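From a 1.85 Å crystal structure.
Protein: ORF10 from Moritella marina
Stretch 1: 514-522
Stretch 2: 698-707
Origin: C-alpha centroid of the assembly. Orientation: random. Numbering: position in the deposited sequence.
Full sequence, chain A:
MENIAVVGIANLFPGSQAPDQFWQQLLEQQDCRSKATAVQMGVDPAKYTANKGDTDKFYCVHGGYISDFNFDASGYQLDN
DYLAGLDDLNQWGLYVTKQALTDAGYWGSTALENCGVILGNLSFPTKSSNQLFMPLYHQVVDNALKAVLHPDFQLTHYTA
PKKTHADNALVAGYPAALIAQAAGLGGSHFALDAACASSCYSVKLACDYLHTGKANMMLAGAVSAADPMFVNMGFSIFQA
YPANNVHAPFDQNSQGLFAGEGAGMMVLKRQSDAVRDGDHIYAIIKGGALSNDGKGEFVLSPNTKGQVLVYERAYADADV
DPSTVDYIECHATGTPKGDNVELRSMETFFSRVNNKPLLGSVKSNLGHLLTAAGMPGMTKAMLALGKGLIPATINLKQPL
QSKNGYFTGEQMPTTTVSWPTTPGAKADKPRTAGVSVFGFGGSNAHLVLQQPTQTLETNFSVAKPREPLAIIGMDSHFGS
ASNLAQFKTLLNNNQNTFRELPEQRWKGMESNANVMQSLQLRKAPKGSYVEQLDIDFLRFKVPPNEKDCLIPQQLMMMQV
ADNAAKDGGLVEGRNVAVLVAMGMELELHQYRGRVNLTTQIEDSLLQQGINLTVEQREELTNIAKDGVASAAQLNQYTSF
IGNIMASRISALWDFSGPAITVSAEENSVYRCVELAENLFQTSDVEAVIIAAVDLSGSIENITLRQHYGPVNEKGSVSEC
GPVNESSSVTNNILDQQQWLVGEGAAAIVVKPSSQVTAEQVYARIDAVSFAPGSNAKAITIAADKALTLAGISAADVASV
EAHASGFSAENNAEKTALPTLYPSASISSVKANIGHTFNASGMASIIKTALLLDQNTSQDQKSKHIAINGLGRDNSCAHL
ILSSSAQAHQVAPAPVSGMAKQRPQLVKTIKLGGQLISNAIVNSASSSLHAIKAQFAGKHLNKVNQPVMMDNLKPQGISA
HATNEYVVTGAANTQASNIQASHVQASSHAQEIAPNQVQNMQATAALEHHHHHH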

# COMPACT_ATOMS: atom_id res chain seq x y z
N ASN A 514 -5.31 31.24 9.62
CA ASN A 514 -4.30 31.20 8.56
C ASN A 514 -4.40 29.91 7.75
O ASN A 514 -4.32 29.93 6.52
CB ASN A 514 -2.91 31.35 9.17
CG ASN A 514 -2.65 32.76 9.71
OD1 ASN A 514 -3.03 33.74 9.09
ND2 ASN A 514 -2.01 32.85 10.88
N VAL A 515 -4.55 28.76 8.42
CA VAL A 515 -4.77 27.50 7.70
C VAL A 515 -6.01 27.59 6.82
O VAL A 515 -5.98 27.23 5.63
CB VAL A 515 -4.87 26.34 8.70
CG1 VAL A 515 -5.47 25.09 8.02
CG2 VAL A 515 -3.48 26.05 9.30
N MET A 516 -7.12 28.06 7.38
CA MET A 516 -8.36 28.07 6.59
C MET A 516 -8.27 29.06 5.43
O MET A 516 -8.80 28.78 4.35
CB MET A 516 -9.55 28.37 7.49
CG MET A 516 -9.73 27.26 8.56
SD MET A 516 -10.15 25.64 7.85
CE MET A 516 -11.90 25.96 7.58
N GLN A 517 -7.59 30.19 5.63
CA GLN A 517 -7.36 31.11 4.52
C GLN A 517 -6.53 30.46 3.41
O GLN A 517 -6.82 30.65 2.23
CB GLN A 517 -6.66 32.37 5.03
CG GLN A 517 -6.55 33.47 4.02
CD GLN A 517 -5.71 34.63 4.54
OE1 GLN A 517 -5.33 35.54 3.79
NE2 GLN A 517 -5.40 34.60 5.84
N SER A 518 -5.49 29.71 3.79
CA SER A 518 -4.66 29.04 2.78
C SER A 518 -5.46 28.00 2.01
O SER A 518 -5.28 27.85 0.79
CB SER A 518 -3.44 28.38 3.43
OG SER A 518 -2.62 29.35 4.05
N LEU A 519 -6.36 27.29 2.70
CA LEU A 519 -7.20 26.29 2.07
C LEU A 519 -8.40 26.89 1.34
O LEU A 519 -9.13 26.15 0.68
CB LEU A 519 -7.70 25.29 3.14
CG LEU A 519 -6.61 24.47 3.84
CD1 LEU A 519 -7.24 23.56 4.92
CD2 LEU A 519 -5.89 23.61 2.79
N GLN A 520 -8.60 28.21 1.43
CA GLN A 520 -9.73 28.89 0.80
C GLN A 520 -11.07 28.31 1.27
O GLN A 520 -12.02 28.17 0.50
CB GLN A 520 -9.60 28.86 -0.72
CG GLN A 520 -8.29 29.49 -1.15
CD GLN A 520 -8.13 29.54 -2.65
OE1 GLN A 520 -8.86 28.88 -3.39
NE2 GLN A 520 -7.16 30.33 -3.10
N LEU A 521 -11.14 28.00 2.55
CA LEU A 521 -12.34 27.45 3.18
C LEU A 521 -12.91 28.46 4.17
O LEU A 521 -12.19 28.92 5.07
CB LEU A 521 -12.01 26.15 3.93
CG LEU A 521 -11.73 24.87 3.11
CD1 LEU A 521 -11.23 23.75 4.03
CD2 LEU A 521 -13.01 24.45 2.39
N ARG A 522 -14.20 28.75 4.04
CA ARG A 522 -14.86 29.56 5.06
C ARG A 522 -15.14 28.76 6.33
O ARG A 522 -15.17 29.33 7.42
CB ARG A 522 -16.16 30.14 4.50
CG ARG A 522 -16.05 30.63 3.06
CD ARG A 522 -17.25 31.50 2.66
NE ARG A 522 -17.19 32.82 3.30
CZ ARG A 522 -16.63 33.90 2.76
NH1 ARG A 522 -16.06 33.85 1.56
NH2 ARG A 522 -16.63 35.05 3.43
N SER A 698 -10.37 13.52 7.07
CA SER A 698 -9.23 14.21 7.69
C SER A 698 -8.97 15.56 7.02
O SER A 698 -9.32 15.78 5.86
CB SER A 698 -7.96 13.36 7.57
OG SER A 698 -7.69 13.11 6.20
N ILE A 699 -8.31 16.46 7.76
CA ILE A 699 -7.96 17.72 7.11
C ILE A 699 -6.97 17.48 5.97
O ILE A 699 -6.98 18.20 4.96
CB ILE A 699 -7.42 18.74 8.13
CG1 ILE A 699 -7.37 20.14 7.48
CG2 ILE A 699 -6.05 18.28 8.73
CD1 ILE A 699 -7.04 21.30 8.46
N GLU A 700 -6.14 16.46 6.10
CA GLU A 700 -5.18 16.16 5.03
C GLU A 700 -5.91 15.75 3.76
O GLU A 700 -5.53 16.16 2.65
CB GLU A 700 -4.23 15.05 5.47
CG GLU A 700 -3.28 15.46 6.59
CD GLU A 700 -3.81 15.19 7.99
OE1 GLU A 700 -5.05 15.02 8.18
OE2 GLU A 700 -2.98 15.16 8.93
N ASN A 701 -6.95 14.92 3.89
CA ASN A 701 -7.67 14.54 2.68
C ASN A 701 -8.45 15.70 2.09
O ASN A 701 -8.52 15.84 0.87
CB ASN A 701 -8.62 13.37 2.90
CG ASN A 701 -9.19 12.87 1.58
OD1 ASN A 701 -8.44 12.42 0.71
ND2 ASN A 701 -10.50 12.99 1.40
N ILE A 702 -9.05 16.55 2.92
CA ILE A 702 -9.77 17.69 2.36
C ILE A 702 -8.79 18.60 1.60
O ILE A 702 -9.05 19.03 0.47
CB ILE A 702 -10.54 18.46 3.46
CG1 ILE A 702 -11.97 17.94 3.62
CG2 ILE A 702 -10.73 19.94 3.00
CD1 ILE A 702 -12.08 16.47 3.95
N THR A 703 -7.63 18.86 2.21
CA THR A 703 -6.55 19.61 1.56
C THR A 703 -6.15 18.99 0.22
O THR A 703 -6.05 19.69 -0.80
CB THR A 703 -5.33 19.63 2.49
OG1 THR A 703 -5.67 20.30 3.70
CG2 THR A 703 -4.15 20.36 1.83
N LEU A 704 -5.91 17.68 0.21
CA LEU A 704 -5.50 17.01 -1.02
C LEU A 704 -6.57 17.11 -2.11
O LEU A 704 -6.27 17.45 -3.26
CB LEU A 704 -5.19 15.54 -0.71
CG LEU A 704 -4.93 14.65 -1.94
CD1 LEU A 704 -3.75 15.22 -2.76
CD2 LEU A 704 -4.67 13.21 -1.54
N ARG A 705 -7.82 16.76 -1.78
CA ARG A 705 -8.81 16.64 -2.84
C ARG A 705 -9.25 17.99 -3.35
O ARG A 705 -9.65 18.09 -4.52
CB ARG A 705 -10.03 15.83 -2.35
CG ARG A 705 -9.62 14.45 -1.79
CD ARG A 705 -8.93 13.57 -2.83
NE ARG A 705 -8.47 12.30 -2.24
CZ ARG A 705 -7.95 11.28 -2.92
NH1 ARG A 705 -7.83 11.34 -4.25
NH2 ARG A 705 -7.56 10.19 -2.26
N GLN A 706 -9.11 19.05 -2.54
CA GLN A 706 -9.34 20.40 -3.06
C GLN A 706 -8.45 20.73 -4.25
O GLN A 706 -8.80 21.60 -5.06
CB GLN A 706 -9.11 21.44 -1.97
CG GLN A 706 -10.33 21.69 -1.09
CD GLN A 706 -10.28 23.07 -0.48
OE1 GLN A 706 -11.24 23.82 -0.58
NE2 GLN A 706 -9.13 23.44 0.12
N HIS A 707 -7.27 20.10 -4.35
CA HIS A 707 -6.40 20.33 -5.50
C HIS A 707 -7.00 19.82 -6.81
O HIS A 707 -6.57 20.26 -7.87
CB HIS A 707 -5.01 19.67 -5.32
CG HIS A 707 -4.24 20.20 -4.15
ND1 HIS A 707 -4.03 21.54 -3.94
CD2 HIS A 707 -3.65 19.56 -3.10
CE1 HIS A 707 -3.33 21.71 -2.83
NE2 HIS A 707 -3.10 20.53 -2.30
O HOH W 1 -12.14 26.09 -1.07

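The contact is a small packing of two roughly parallel helices and the turn after the first, mostly apolar, with one direct hydrogen bond from a glutamine side chain to a backbone carbonyl at the point where the first helix stops. The first helix, which reaches Leu519, and the helix that starts at Ile699 run in roughly the same direction, with 27° between their axes, and their axes come no closer than 11.7 Å. The contact buries 291 Å² summed over both sides. The nearest CA atoms across the contact belong to Leu519 and Thr703, 6.7 Å apart.

Val515 and Leu519, one turn apart on the first helix, both point toward the second and share one apolar partner, the tip of Ile699. Val515 CG1 lies 4.1 Å from Ile699 CD1, and Leu519 CD1 lies 4.2 Å from the same methyl, Ile699 CD1. The extended t, t rotamer of Ile699 carries CD1 out to these two residues. Leu519 has the largest area covered by the opposing stretch, 80 Å². Its second methyl, Leu519 CD2, sits 3.4 Å from Thr703 OG1, a van der Waals contact with a hydroxyl whose hydrogen bond is made within its own helix: Thr703 OG1 donates to Ile699 O at 2.8 Å.

The polar link is made by Gln706, whose NE2 donates to Leu519 O at 2.8 Å with an N-H...acceptor angle of 161°, short and nearly straight. Gln520 leaves the helical path with positive phi (57°), and the chain closes in a Schellman motif: Leu521 N bonds back to Met516 O at 3.1 Å and Gln520 N to Gln517 O at 3.1 Å. Leu519 O is at the helix end and takes no backbone hydrogen bond within the stretch; the donor it meets across the contact is Gln706 NE2. The other end of that amide is close too, with Gln706 OE1 3.4 Å from Leu519 O, but both atoms are acceptors and do not bond. Water 1 lies 2.5 Å from Gln706 OE1 and 2.6 Å from Gln520 O, between the glutamine side chain and the backbone just past the helix.

Leu521, whose N closes the motif, points its CA-CB bond toward the second stretch and extends the apolar surface. Leu521 CD1 packs on Ile702 CG2 at 4.0 Å, while Leu521 CD2 lies 3.5 Å from Gln706 OE1. Ile702 starts toward the first stretch along CA-CB, but the end of its side chain leads away, and the branch methyl CG2 makes the closest approach.

Other side-chain bonds are local to each stretch. Ser698 caps the start of the second helix through its OG, which accepts from Asn701 N at 3.0 Å, and Arg705 NE donates to Asn701 OD1 at 3.0 Å. In the first helix, Ser518 OG donates to Asn514 O at 3.1 Å, its side chain lying beyond reach of the second stretch.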